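Local atomic coordinates of proto-oncogene tyrosine-protein kinase receptor Ret (Danio rerio, PDB entry 7AMK), a protein that acts as a receptor tyrosine kinase whose extracellular cadherin-like domains take part in recognising GDNF together with GFR alpha 1, probably triggering signalling across the membrane. Residues V246-S251 with L360-R365; P21-I26 with V107-S112; D204-V209 with E217-L222. The protein carries 4 engineered substitutions. All blocks are in the same frame, centred on the assembly; numbering follows the deposited sequence.

Contact 1 of 3, residues V246-S251 with L360-R365; sequences VEFDRS and LPVPIR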
ATOM      1  N   VAL A 246      13.245   1.802  -9.228  1.00 34.82           N
ATOM      2  CA  VAL A 246      12.435   3.016  -9.214  1.00 40.11           C
ATOM      3  C   VAL A 246      12.247   3.459 -10.659  1.00 43.56           C
ATOM      4  O   VAL A 246      13.216   3.829 -11.338  1.00 37.69           O
ATOM      5  CB  VAL A 246      13.083   4.141  -8.403  1.00 38.51           C
ATOM      6  CG1 VAL A 246      12.152   5.348  -8.394  1.00 35.03           C
ATOM      7  CG2 VAL A 246      13.416   3.663  -7.006  1.00 41.56           C
ATOM      8  N   GLU A 247      10.999   3.454 -11.120  1.00 37.76           N
ATOM      9  CA  GLU A 247      10.687   3.827 -12.490  1.00 39.68           C
ATOM     10  C   GLU A 247       9.392   4.629 -12.509  1.00 42.94           C
ATOM     11  O   GLU A 247       9.394   5.808 -12.135  1.00 42.63           O
ATOM     12  CB  GLU A 247      10.593   2.580 -13.383  1.00 40.81           C
ATOM     13  CG  GLU A 247      10.410   2.902 -14.888  1.00 44.81           C
ATOM     14  CD  GLU A 247      10.691   1.711 -15.806  1.00 50.84           C
ATOM     15  OE1 GLU A 247      10.734   0.558 -15.316  1.00 56.79           O
ATOM     16  OE2 GLU A 247      10.871   1.931 -17.021  1.00 51.61           O
ATOM     17  N   PHE A 248       8.289   3.989 -12.913  1.00 41.60           N
ATOM     18  CA  PHE A 248       7.030   4.707 -13.106  1.00 43.03           C
ATOM     19  C   PHE A 248       6.381   5.124 -11.797  1.00 42.13           C
ATOM     20  O   PHE A 248       5.548   6.029 -11.802  1.00 45.92           O
ATOM     21  CB  PHE A 248       6.061   3.850 -13.926  1.00 45.52           C
ATOM     22  CG  PHE A 248       6.574   3.532 -15.294  1.00 50.82           C
ATOM     23  CD1 PHE A 248       6.631   4.512 -16.273  1.00 47.79           C
ATOM     24  CD2 PHE A 248       7.031   2.265 -15.599  1.00 48.67           C
ATOM     25  CE1 PHE A 248       7.118   4.231 -17.531  1.00 49.25           C
ATOM     26  CE2 PHE A 248       7.522   1.981 -16.858  1.00 48.01           C
ATOM     27  CZ  PHE A 248       7.568   2.956 -17.817  1.00 49.39           C
ATOM     28  N   ASP A 249       6.756   4.507 -10.676  1.00 46.87           N
ATOM     29  CA  ASP A 249       6.263   4.904  -9.360  1.00 41.16           C
ATOM     30  C   ASP A 249       7.374   5.650  -8.647  1.00 39.80           C
ATOM     31  O   ASP A 249       8.345   5.038  -8.192  1.00 41.68           O
ATOM     32  CB  ASP A 249       5.817   3.701  -8.533  1.00 44.18           C
ATOM     33  CG  ASP A 249       5.324   4.094  -7.138  1.00 45.43           C
ATOM     34  OD1 ASP A 249       5.788   5.114  -6.577  1.00 50.09           O
ATOM     35  OD2 ASP A 249       4.460   3.375  -6.593  1.00 57.23           O
ATOM     36  N   ARG A 250       7.202   6.953  -8.497  1.00 41.52           N
ATOM     37  CA  ARG A 250       8.197   7.781  -7.837  1.00 37.90           C
ATOM     38  C   ARG A 250       7.580   8.622  -6.725  1.00 43.59           C
ATOM     39  O   ARG A 250       8.155   9.642  -6.350  1.00 50.31           O
ATOM     40  CB  ARG A 250       8.892   8.679  -8.867  1.00 39.04           C
ATOM     41  CG  ARG A 250       8.792   8.162 -10.287  1.00 40.06           C
ATOM     42  CD  ARG A 250       9.502   9.078 -11.267  1.00 45.47           C
ATOM     43  NE  ARG A 250      10.744   8.495 -11.773  1.00 45.99           N
ATOM     44  CZ  ARG A 250      11.954   8.944 -11.470  1.00 40.47           C
ATOM     45  NH1 ARG A 250      12.122   9.967 -10.661  1.00 46.66           N
ATOM     46  NH2 ARG A 250      13.021   8.357 -12.003  1.00 40.81           N
ATOM     47  N   SER A 251       6.420   8.230  -6.199  1.00 48.27           N
ATOM     48  CA  SER A 251       5.716   9.067  -5.233  1.00 48.20           C
ATOM     49  C   SER A 251       6.302   8.886  -3.844  1.00 51.54           C
ATOM     50  O   SER A 251       6.735   7.791  -3.472  1.00 55.62           O
ATOM     51  CB  SER A 251       4.213   8.751  -5.215  1.00 45.54           C
ATOM     52  OG  SER A 251       3.936   7.387  -4.962  1.00 49.00           O
ATOM     53  N   LEU A 360      15.571   4.345 -12.912  1.00 43.85           N
ATOM     54  CA  LEU A 360      15.567   4.704 -14.323  1.00 42.09           C
ATOM     55  C   LEU A 360      14.854   6.032 -14.518  1.00 42.50           C
ATOM     56  O   LEU A 360      13.982   6.396 -13.724  1.00 44.86           O
ATOM     57  CB  LEU A 360      14.861   3.640 -15.147  1.00 42.96           C
ATOM     58  CG  LEU A 360      15.213   2.192 -14.836  1.00 45.22           C
ATOM     59  CD1 LEU A 360      14.103   1.296 -15.328  1.00 50.97           C
ATOM     60  CD2 LEU A 360      16.513   1.816 -15.502  1.00 47.73           C
ATOM     61  N   PRO A 361      15.222   6.761 -15.562  1.00 44.24           N
ATOM     62  CA  PRO A 361      14.474   7.960 -15.932  1.00 45.07           C
ATOM     63  C   PRO A 361      13.163   7.609 -16.611  1.00 45.78           C
ATOM     64  O   PRO A 361      13.005   6.544 -17.212  1.00 46.30           O
ATOM     65  CB  PRO A 361      15.416   8.665 -16.914  1.00 46.94           C
ATOM     66  CG  PRO A 361      16.128   7.535 -17.571  1.00 47.62           C
ATOM     67  CD  PRO A 361      16.343   6.513 -16.489  1.00 47.78           C
ATOM     68  N   VAL A 362      12.217   8.532 -16.523  1.00 35.00           N
ATOM     69  CA  VAL A 362      10.915   8.325 -17.144  1.00 37.15           C
ATOM     70  C   VAL A 362      10.754   9.357 -18.260  1.00 33.98           C
ATOM     71  O   VAL A 362      10.638  10.566 -17.984  1.00 28.57           O
ATOM     72  CB  VAL A 362       9.782   8.410 -16.113  1.00 42.94           C
ATOM     73  CG1 VAL A 362       8.443   8.438 -16.802  1.00 34.68           C
ATOM     74  CG2 VAL A 362       9.887   7.202 -15.154  1.00 37.81           C
ATOM     75  N   PRO A 363      10.759   8.936 -19.525  1.00 33.02           N
ATOM     76  CA  PRO A 363      10.543   9.880 -20.626  1.00 27.77           C
ATOM     77  C   PRO A 363       9.122  10.419 -20.616  1.00 28.87           C
ATOM     78  O   PRO A 363       8.185   9.743 -20.187  1.00 27.88           O
ATOM     79  CB  PRO A 363      10.800   9.025 -21.871  1.00 28.25           C
ATOM     80  CG  PRO A 363      10.440   7.644 -21.440  1.00 30.18           C
ATOM     81  CD  PRO A 363      10.866   7.543 -20.001  1.00 33.64           C
ATOM     82  N   ILE A 364       8.980  11.661 -21.061  1.00 26.57           N
ATOM     83  CA  ILE A 364       7.691  12.329 -21.158  1.00 26.27           C
ATOM     84  C   ILE A 364       7.429  12.535 -22.644  1.00 29.34           C
ATOM     85  O   ILE A 364       8.132  13.301 -23.311  1.00 25.71           O
ATOM     86  CB  ILE A 364       7.667  13.662 -20.392  1.00 31.75           C
ATOM     87  CG1 ILE A 364       8.005  13.463 -18.910  1.00 27.29           C
ATOM     88  CG2 ILE A 364       6.327  14.346 -20.550  1.00 29.55           C
ATOM     89  CD1 ILE A 364       7.027  12.561 -18.165  1.00 36.15           C
ATOM     90  N   ARG A 365       6.422  11.850 -23.173  1.00 25.97           N
ATOM     91  CA  ARG A 365       6.296  11.800 -24.619  1.00 25.95           C
ATOM     92  C   ARG A 365       5.030  11.042 -24.990  1.00 27.83           C
ATOM     93  O   ARG A 365       4.718  10.008 -24.391  1.00 27.22           O
ATOM     94  CB  ARG A 365       7.525  11.129 -25.251  1.00 26.49           C
ATOM     95  CG  ARG A 365       7.646   9.634 -24.927  1.00 32.84           C
ATOM     96  CD  ARG A 365       8.960   9.041 -25.414  1.00 28.35           C
ATOM     97  NE  ARG A 365       9.050   7.630 -25.074  1.00 39.31           N
ATOM     98  CZ  ARG A 365      10.181   6.948 -24.962  1.00 48.48           C
ATOM     99  NH1 ARG A 365      11.363   7.530 -25.128  1.00 34.19           N
ATOM    100  NH2 ARG A 365      10.126   5.648 -24.671  1.00 42.33           N
TER
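Arg250 reaches Leu360 through a chain that bends at its third torsion, where NE is set far from either straight or tightly folded (chi3 108°), while Glu247 carries CG anti to its backbone N (chi1 -174°) and runs extended, its side chain crossing that of Leu360 obliquely. Beyond NE the guanidinium presents its edge to the Leu360 carbonyl: NH2 of Arg250 donates to O of Leu360 over 2.8 Å. The acceptor lies almost exactly in the guanidinium plane, although the N-H itself is bent away from it by some margin (139° at the hydrogen). On the same group NE of Arg250 makes a weak bond of 3.0 Å to O of Glu247, and NH1 bonds weakly to the Leu325 carbonyl. A buried arginine suits this place because its fan of N-H groups can serve several carbonyls left by irregular backbone.

Val362 packs against Glu247 and Arg250. Its CG2 lies 3.4 Å from O of Glu247 and 3.7 Å from NE of Arg250, the side chains of Arg250 and Val362 sliding past each other in opposite directions; a branched residue fits here because its other methyl, CG1, approaches CD1 of Phe248 at 4.4 Å. CD1 of Leu360 touches OE1 of Glu247 at 3.4 Å, a van der Waals contact between a methyl and a carboxylate oxygen, and CG of Glu247 sits over one face of the Phe248 ring, displaced toward its rim.

Backbone pairing also continues, N of Leu360 donating to O of Val246 at 2.9 Å. This bond prolongs the sheet edge of cadherin-like domain 3, at the end of strand 241-246 and one residue past strand 350-359, where the chain leaves toward strand 371-375 of the next domain; Phe248 packs on the loop residues Asn392, Lys395 and Phe396.

Contact 2 of 3, residues P21-I26 with V107-S112; sequences PLLQVI and VEVKLS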
ATOM      1  N   PRO A  21      10.398 -14.587  64.502  1.00 29.71           N
ATOM      2  CA  PRO A  21      10.617 -14.389  63.069  1.00 24.71           C
ATOM      3  C   PRO A  21       9.303 -14.427  62.309  1.00 26.43           C
ATOM      4  O   PRO A  21       8.374 -15.155  62.667  1.00 22.39           O
ATOM      5  CB  PRO A  21      11.509 -15.573  62.687  1.00 32.86           C
ATOM      6  CG  PRO A  21      11.006 -16.685  63.613  1.00 33.58           C
ATOM      7  CD  PRO A  21      10.620 -15.986  64.919  1.00 28.72           C
ATOM      8  N   LEU A  22       9.243 -13.616  61.248  1.00 25.99           N
ATOM      9  CA  LEU A  22       8.040 -13.386  60.449  1.00 24.93           C
ATOM     10  C   LEU A  22       8.164 -13.925  59.033  1.00 23.12           C
ATOM     11  O   LEU A  22       7.252 -14.601  58.533  1.00 24.45           O
ATOM     12  CB  LEU A  22       7.713 -11.883  60.386  1.00 20.74           C
ATOM     13  CG  LEU A  22       7.500 -11.177  61.730  1.00 32.46           C
ATOM     14  CD1 LEU A  22       7.275  -9.667  61.554  1.00 23.17           C
ATOM     15  CD2 LEU A  22       6.339 -11.803  62.527  1.00 28.86           C
ATOM     16  N   LEU A  23       9.276 -13.632  58.371  1.00 19.10           N
ATOM     17  CA  LEU A  23       9.496 -14.074  57.003  1.00 22.94           C
ATOM     18  C   LEU A  23      10.931 -13.721  56.640  1.00 18.62           C
ATOM     19  O   LEU A  23      11.617 -13.005  57.372  1.00 21.95           O
ATOM     20  CB  LEU A  23       8.496 -13.434  56.024  1.00 17.48           C
ATOM     21  CG  LEU A  23       8.337 -11.900  56.075  1.00 21.38           C
ATOM     22  CD1 LEU A  23       9.443 -11.123  55.314  1.00 17.84           C
ATOM     23  CD2 LEU A  23       6.955 -11.479  55.590  1.00 25.81           C
ATOM     24  N   GLN A  24      11.373 -14.242  55.500  1.00 23.08           N
ATOM     25  CA  GLN A  24      12.723 -14.043  54.991  1.00 17.89           C
ATOM     26  C   GLN A  24      12.655 -13.465  53.580  1.00 20.47           C
ATOM     27  O   GLN A  24      12.107 -14.102  52.671  1.00 18.67           O
ATOM     28  CB  GLN A  24      13.493 -15.357  54.994  1.00 18.28           C
ATOM     29  CG  GLN A  24      14.931 -15.195  54.519  1.00 20.37           C
ATOM     30  CD  GLN A  24      15.580 -16.537  54.282  1.00 25.62           C
ATOM     31  OE1 GLN A  24      15.077 -17.557  54.752  1.00 26.33           O
ATOM     32  NE2 GLN A  24      16.695 -16.552  53.534  1.00 21.45           N
ATOM     33  N   VAL A  25      13.164 -12.236  53.422  1.00 21.40           N
ATOM     34  CA  VAL A  25      13.299 -11.570  52.123  1.00 17.44           C
ATOM     35  C   VAL A  25      14.502 -12.158  51.402  1.00 20.20           C
ATOM     36  O   VAL A  25      15.589 -12.276  51.988  1.00 20.07           O
ATOM     37  CB  VAL A  25      13.491 -10.055  52.309  1.00 19.37           C
ATOM     38  CG1 VAL A  25      13.890  -9.390  51.005  1.00 18.28           C
ATOM     39  CG2 VAL A  25      12.258  -9.415  52.884  1.00 18.22           C
ATOM     40  N   ILE A  26      14.333 -12.497  50.120  1.00 17.26           N
ATOM     41  CA  ILE A  26      15.378 -13.133  49.322  1.00 20.29           C
ATOM     42  C   ILE A  26      15.952 -12.137  48.322  1.00 21.09           C
ATOM     43  O   ILE A  26      15.201 -11.424  47.639  1.00 17.29           O
ATOM     44  CB  ILE A  26      14.858 -14.372  48.578  1.00 19.32           C
ATOM     45  CG1 ILE A  26      14.289 -15.378  49.565  1.00 18.97           C
ATOM     46  CG2 ILE A  26      15.982 -14.986  47.710  1.00 16.44           C
ATOM     47  CD1 ILE A  26      15.345 -16.078  50.357  1.00 21.54           C
ATOM     48  N   VAL A 107      11.664  -3.853  48.109  1.00 27.46           N
ATOM     49  CA  VAL A 107      10.612  -4.865  48.161  1.00 28.32           C
ATOM     50  C   VAL A 107       9.505  -4.366  49.076  1.00 24.65           C
ATOM     51  O   VAL A 107       9.771  -3.707  50.086  1.00 21.69           O
ATOM     52  CB  VAL A 107      11.151  -6.216  48.671  1.00 27.78           C
ATOM     53  CG1 VAL A 107      10.089  -7.249  48.611  1.00 34.86           C
ATOM     54  CG2 VAL A 107      12.289  -6.654  47.821  1.00 35.95           C
ATOM     55  N   GLU A 108       8.269  -4.696  48.745  1.00 21.05           N
ATOM     56  CA  GLU A 108       7.141  -4.372  49.599  1.00 21.78           C
ATOM     57  C   GLU A 108       6.822  -5.590  50.469  1.00 23.70           C
ATOM     58  O   GLU A 108       6.674  -6.709  49.963  1.00 25.06           O
ATOM     59  CB  GLU A 108       5.944  -3.923  48.752  1.00 28.09           C
ATOM     60  CG  GLU A 108       4.659  -3.630  49.540  1.00 26.84           C
ATOM     61  CD  GLU A 108       3.530  -2.982  48.718  1.00 36.35           C
ATOM     62  OE1 GLU A 108       3.778  -2.339  47.659  1.00 38.35           O
ATOM     63  OE2 GLU A 108       2.365  -3.102  49.163  1.00 41.30           O
ATOM     64  N   VAL A 109       6.751  -5.381  51.778  1.00 20.62           N
ATOM     65  CA  VAL A 109       6.329  -6.415  52.715  1.00 20.51           C
ATOM     66  C   VAL A 109       4.999  -5.959  53.287  1.00 24.84           C
ATOM     67  O   VAL A 109       4.934  -5.019  54.091  1.00 26.98           O
ATOM     68  CB  VAL A 109       7.364  -6.663  53.818  1.00 19.00           C
ATOM     69  CG1 VAL A 109       6.917  -7.801  54.692  1.00 18.71           C
ATOM     70  CG2 VAL A 109       8.746  -6.942  53.206  1.00 21.99           C
ATOM     71  N   LYS A 110       3.928  -6.618  52.873  1.00 21.55           N
ATOM     72  CA  LYS A 110       2.581  -6.193  53.219  1.00 29.34           C
ATOM     73  C   LYS A 110       2.083  -7.112  54.330  1.00 30.45           C
ATOM     74  O   LYS A 110       1.907  -8.318  54.124  1.00 28.78           O
ATOM     75  CB  LYS A 110       1.671  -6.218  51.992  1.00 31.50           C
ATOM     76  CG  LYS A 110       0.648  -5.105  51.957  1.00 40.18           C
ATOM     77  CD  LYS A 110      -0.005  -4.972  50.582  1.00 42.72           C
ATOM     78  CE  LYS A 110      -0.887  -3.731  50.507  1.00 37.68           C
ATOM     79  N   LEU A 111       1.921  -6.553  55.521  1.00 27.95           N
ATOM     80  CA  LEU A 111       1.520  -7.320  56.684  1.00 23.98           C
ATOM     81  C   LEU A 111       0.073  -6.977  57.019  1.00 27.76           C
ATOM     82  O   LEU A 111      -0.360  -5.831  56.855  1.00 24.57           O
ATOM     83  CB  LEU A 111       2.459  -7.046  57.864  1.00 21.69           C
ATOM     84  CG  LEU A 111       3.948  -7.367  57.638  1.00 25.03           C
ATOM     85  CD1 LEU A 111       4.798  -6.841  58.767  1.00 26.68           C
ATOM     86  CD2 LEU A 111       4.178  -8.858  57.502  1.00 28.58           C
ATOM     87  N   SER A 112      -0.685  -7.986  57.425  1.00 25.54           N
ATOM     88  CA  SER A 112      -2.073  -7.808  57.828  1.00 27.52           C
ATOM     89  C   SER A 112      -2.118  -7.983  59.328  1.00 25.82           C
ATOM     90  O   SER A 112      -1.834  -9.071  59.845  1.00 35.35           O
ATOM     91  CB  SER A 112      -2.998  -8.799  57.129  1.00 31.94           C
ATOM     92  OG  SER A 112      -3.048  -8.535  55.741  1.00 38.59           O
TER
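Leu23 and Val25 meet Val107, Val109 and Leu111 through methyl groups alone, and the polar groups of the two segments bond to partners elsewhere: Ile26 N to the hydroxyl of Tyr8, OE1 of Gln24 to Gln151. Among the backbone bonds, Leu22 and Leu23 both pair with Leu60, and Val107 pairs with Val89, each within its own sheet. Two residues facing one partner, with Leu22 in a helix-like backbone conformation (psi -47°), are consistent with a classic beta bulge; it would explain why Leu22 and Leu23, though consecutive, both direct their side chains toward strand 106-114.

Leu23 does the closest work. Its CG stands between the backbone N and the carbonyl carbon (chi1 51°), a less common choice for leucine in a strand. CD2 of Leu23 meets CG1 of Val109 at 3.8 Å, the two side chains sliding past each other in opposite directions. The same CD2 of Leu23 lies 4.3 Å from CD2 of Leu111, one methyl thus serving two residues of the facing strand. Val109 is the shared partner: while CG1 takes the leucine, its CG2 lies 4.3 Å from CG2 of Val25. Farther along, CG1 of Val25 comes to 4.5 Å from CG2 of Val107, a looser touch.

Branched aliphatic residues suit both segments because the backbones stand well apart, the nearest CA atoms, those of Val25 and Val107, being 8.2 Å from each other; only side chains can bridge that gap, and all five are buried. Leu60 joins in by touching both Leu23 and Val109. Face-to-face packing of two sheets, strand 21-24 in one and strand 106-114 in the other, is the hydrophobic core of a beta sandwich, as expected of a cadherin-like domain.

Contact 3 of 3, residues D204-V209 with E217-L222; sequences DIVCMV and EVFRSL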
ATOM      1  N   ASP A 204       5.746 -28.542  41.509  1.00 17.95           N
ATOM      2  CA  ASP A 204       4.902 -29.029  42.586  1.00 19.89           C
ATOM      3  C   ASP A 204       5.771 -29.173  43.830  1.00 19.00           C
ATOM      4  O   ASP A 204       6.732 -29.951  43.835  1.00 15.68           O
ATOM      5  CB  ASP A 204       4.228 -30.362  42.216  1.00 18.77           C
ATOM      6  CG  ASP A 204       2.824 -30.507  42.838  1.00 19.38           C
ATOM      7  OD1 ASP A 204       2.264 -29.504  43.313  1.00 22.11           O
ATOM      8  OD2 ASP A 204       2.276 -31.631  42.862  1.00 24.80           O
ATOM      9  N   ILE A 205       5.452 -28.381  44.869  1.00 19.67           N
ATOM     10  CA  ILE A 205       6.106 -28.419  46.176  1.00 16.56           C
ATOM     11  C   ILE A 205       5.342 -29.386  47.087  1.00 24.15           C
ATOM     12  O   ILE A 205       4.106 -29.383  47.116  1.00 17.53           O
ATOM     13  CB  ILE A 205       6.145 -26.999  46.782  1.00 17.75           C
ATOM     14  CG1 ILE A 205       6.831 -26.006  45.832  1.00 24.20           C
ATOM     15  CG2 ILE A 205       6.841 -26.973  48.145  1.00 20.32           C
ATOM     16  CD1 ILE A 205       8.219 -26.446  45.341  1.00 19.78           C
ATOM     17  N   VAL A 206       6.068 -30.235  47.818  1.00 23.07           N
ATOM     18  CA  VAL A 206       5.489 -31.138  48.813  1.00 18.44           C
ATOM     19  C   VAL A 206       5.934 -30.684  50.193  1.00 21.66           C
ATOM     20  O   VAL A 206       7.128 -30.432  50.422  1.00 23.56           O
ATOM     21  CB  VAL A 206       5.893 -32.606  48.582  1.00 25.86           C
ATOM     22  CG1 VAL A 206       7.372 -32.789  48.812  1.00 26.42           C
ATOM     23  CG2 VAL A 206       5.131 -33.515  49.535  1.00 23.32           C
ATOM     24  N   CYS A 207       4.974 -30.595  51.112  1.00 19.08           N
ATOM     25  CA  CYS A 207       5.202 -30.283  52.517  1.00 20.57           C
ATOM     26  C   CYS A 207       4.905 -31.542  53.345  1.00 21.88           C
ATOM     27  O   CYS A 207       3.821 -32.122  53.225  1.00 21.90           O
ATOM     28  CB  CYS A 207       4.316 -29.113  52.942  1.00 19.35           C
ATOM     29  SG  CYS A 207       4.446 -28.611  54.644  1.00 20.19           S
ATOM     30  N   MET A 208       5.874 -31.970  54.161  1.00 22.09           N
ATOM     31  CA  MET A 208       5.761 -33.189  54.966  1.00 23.80           C
ATOM     32  C   MET A 208       5.802 -32.817  56.439  1.00 24.71           C
ATOM     33  O   MET A 208       6.755 -32.193  56.897  1.00 24.48           O
ATOM     34  CB  MET A 208       6.875 -34.181  54.628  1.00 24.36           C
ATOM     35  CG  MET A 208       6.825 -34.609  53.173  1.00 32.92           C
ATOM     36  SD  MET A 208       8.302 -35.414  52.537  1.00 55.19           S
ATOM     37  CE  MET A 208       7.791 -37.133  52.751  1.00 35.89           C
ATOM     38  N   VAL A 209       4.762 -33.186  57.165  1.00 25.86           N
ATOM     39  CA  VAL A 209       4.536 -32.704  58.512  1.00 26.73           C
ATOM     40  C   VAL A 209       4.379 -33.919  59.412  1.00 28.86           C
ATOM     41  O   VAL A 209       3.516 -34.772  59.167  1.00 29.70           O
ATOM     42  CB  VAL A 209       3.305 -31.793  58.568  1.00 26.25           C
ATOM     43  CG1 VAL A 209       3.133 -31.158  59.963  1.00 27.13           C
ATOM     44  CG2 VAL A 209       3.414 -30.731  57.478  1.00 24.30           C
ATOM     45  N   GLU A 217       1.333 -35.225  54.273  1.00 26.45           N
ATOM     46  CA  GLU A 217       1.885 -34.464  53.164  1.00 28.68           C
ATOM     47  C   GLU A 217       0.811 -33.596  52.518  1.00 23.79           C
ATOM     48  O   GLU A 217      -0.341 -34.020  52.386  1.00 24.68           O
ATOM     49  CB  GLU A 217       2.519 -35.403  52.132  1.00 24.54           C
ATOM     50  CG  GLU A 217       1.562 -36.430  51.656  1.00 34.25           C
ATOM     51  CD  GLU A 217       2.207 -37.529  50.834  1.00 34.03           C
ATOM     52  OE1 GLU A 217       3.373 -37.382  50.405  1.00 43.71           O
ATOM     53  OE2 GLU A 217       1.528 -38.553  50.624  1.00 39.29           O
ATOM     54  N   VAL A 218       1.208 -32.380  52.116  1.00 22.27           N
ATOM     55  CA  VAL A 218       0.370 -31.441  51.374  1.00 23.23           C
ATOM     56  C   VAL A 218       1.147 -31.001  50.135  1.00 20.52           C
ATOM     57  O   VAL A 218       2.328 -30.653  50.237  1.00 19.34           O
ATOM     58  CB  VAL A 218      -0.017 -30.182  52.206  1.00 26.26           C
ATOM     59  CG1 VAL A 218      -0.883 -29.257  51.384  1.00 20.98           C
ATOM     60  CG2 VAL A 218      -0.743 -30.527  53.461  1.00 26.83           C
ATOM     61  N   PHE A 219       0.479 -30.967  48.981  1.00 19.70           N
ATOM     62  CA  PHE A 219       1.114 -30.544  47.736  1.00 18.53           C
ATOM     63  C   PHE A 219       0.591 -29.184  47.289  1.00 21.46           C
ATOM     64  O   PHE A 219      -0.569 -28.847  47.511  1.00 25.82           O
ATOM     65  CB  PHE A 219       0.895 -31.558  46.624  1.00 18.87           C
ATOM     66  CG  PHE A 219       1.378 -32.930  46.956  1.00 22.54           C
ATOM     67  CD1 PHE A 219       0.563 -33.825  47.646  1.00 21.26           C
ATOM     68  CD2 PHE A 219       2.660 -33.335  46.581  1.00 21.67           C
ATOM     69  CE1 PHE A 219       1.022 -35.113  47.952  1.00 22.34           C
ATOM     70  CE2 PHE A 219       3.115 -34.613  46.881  1.00 25.18           C
ATOM     71  CZ  PHE A 219       2.295 -35.500  47.561  1.00 23.81           C
ATOM     72  N   ARG A 220       1.460 -28.412  46.640  1.00 20.56           N
ATOM     73  CA  ARG A 220       1.141 -27.067  46.173  1.00 21.34           C
ATOM     74  C   ARG A 220       1.769 -26.857  44.802  1.00 20.36           C
ATOM     75  O   ARG A 220       2.989 -26.976  44.636  1.00 20.99           O
ATOM     76  CB  ARG A 220       1.651 -26.021  47.167  1.00 21.35           C
ATOM     77  CG  ARG A 220       1.406 -24.575  46.757  1.00 39.10           C
ATOM     78  CD  ARG A 220       0.046 -24.443  46.096  1.00 40.86           C
ATOM     79  NE  ARG A 220      -0.464 -23.083  46.178  1.00 53.48           N
ATOM     80  CZ  ARG A 220      -1.568 -22.740  46.825  1.00 52.73           C
ATOM     81  NH1 ARG A 220      -2.330 -23.647  47.414  1.00 49.42           N
ATOM     82  NH2 ARG A 220      -1.915 -21.455  46.879  1.00 45.65           N
ATOM     83  N   SER A 221       0.941 -26.548  43.823  1.00 15.25           N
ATOM     84  CA  SER A 221       1.408 -26.291  42.469  1.00 17.92           C
ATOM     85  C   SER A 221       1.807 -24.824  42.306  1.00 20.98           C
ATOM     86  O   SER A 221       1.024 -23.937  42.637  1.00 23.81           O
ATOM     87  CB  SER A 221       0.298 -26.635  41.481  1.00 18.21           C
ATOM     88  OG  SER A 221       0.781 -26.616  40.166  1.00 27.11           O
ATOM     89  N   LEU A 222       3.019 -24.562  41.816  1.00 15.28           N
ATOM     90  CA  LEU A 222       3.375 -23.201  41.452  1.00 16.80           C
ATOM     91  C   LEU A 222       4.259 -23.219  40.208  1.00 18.61           C
ATOM     92  O   LEU A 222       4.558 -24.274  39.645  1.00 15.77           O
ATOM     93  CB  LEU A 222       4.037 -22.471  42.621  1.00 18.97           C
ATOM     94  CG  LEU A 222       5.453 -22.880  43.003  1.00 25.49           C
ATOM     95  CD1 LEU A 222       6.109 -21.812  43.878  1.00 23.28           C
ATOM     96  CD2 LEU A 222       5.403 -24.231  43.711  1.00 22.83           C
TER
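Val206 and Phe219 sit directly across from each other as a non-hydrogen-bonded antiparallel pair, and their side chains lie side by side, pointing the same way. CG2 of Val206 reaches CE2 of Phe219 at 3.5 Å, approaching the ring obliquely; with CG2 anti to the backbone N, the valine puts this methyl, and not CG1, against the aromatic. Phe219 is exposed, so the valine shelters part of a large apolar surface. At one end of the same face Asp204 crosses the phenylalanine at about a right angle, OD2 of Asp204 standing 4.0 Å from CB of Phe219. At the other, CG2 of Val206 also touches CB of Glu217 at 4.1 Å, and the acid suits this exposed face of the sheet.

The backbone sets this register. Ile205 and Arg220 exchange two hydrogen bonds, N of Ile205 to O of Arg220 at 2.8 Å and the return bond from N of Arg220 to O of Ile205 at 2.9 Å. Cys207 and Val218 do likewise, the bond from Cys207 N to Val218 O being nearly straight (168°) and 2.8 Å long. Both pairs direct their side chains to the reverse face, where Cys207 forms its disulfide with Cys130 and NH2 of Arg220 donates to the carbonyl of Glu133.

The two segments are neighbouring arms of the hairpin of strands 200-210 and 215-227, the centre of a four-stranded sheet of the cadherin domain. Strand 165-170 pairs along the far edge of the first arm and strand 139-141 along that of the second, while helix 126-130 and Phe131 pack against the face bearing Cys207.

Overall arrangement
From the N terminus, the three contacts follow one another in series, none nested in or crossing another. Contact 2 closes first, joining strands 21-24 and 106-114 across some eighty intervening residues and so clasping the two sheets of cadherin-like domain 1. Contact 3 spans only a short hairpin turn, within the cadherin domain that follows; its centre is about 21 Å from that of contact 2, on the same side of the chain's centre. Contact 1 closes a long loop of 108 residues, bringing the exits of strands 241-246 and 350-359 together. It lies on the opposite side of the chain's centre from the other two, its centre more than 70 Å from theirs, consistent with an elongated receptor.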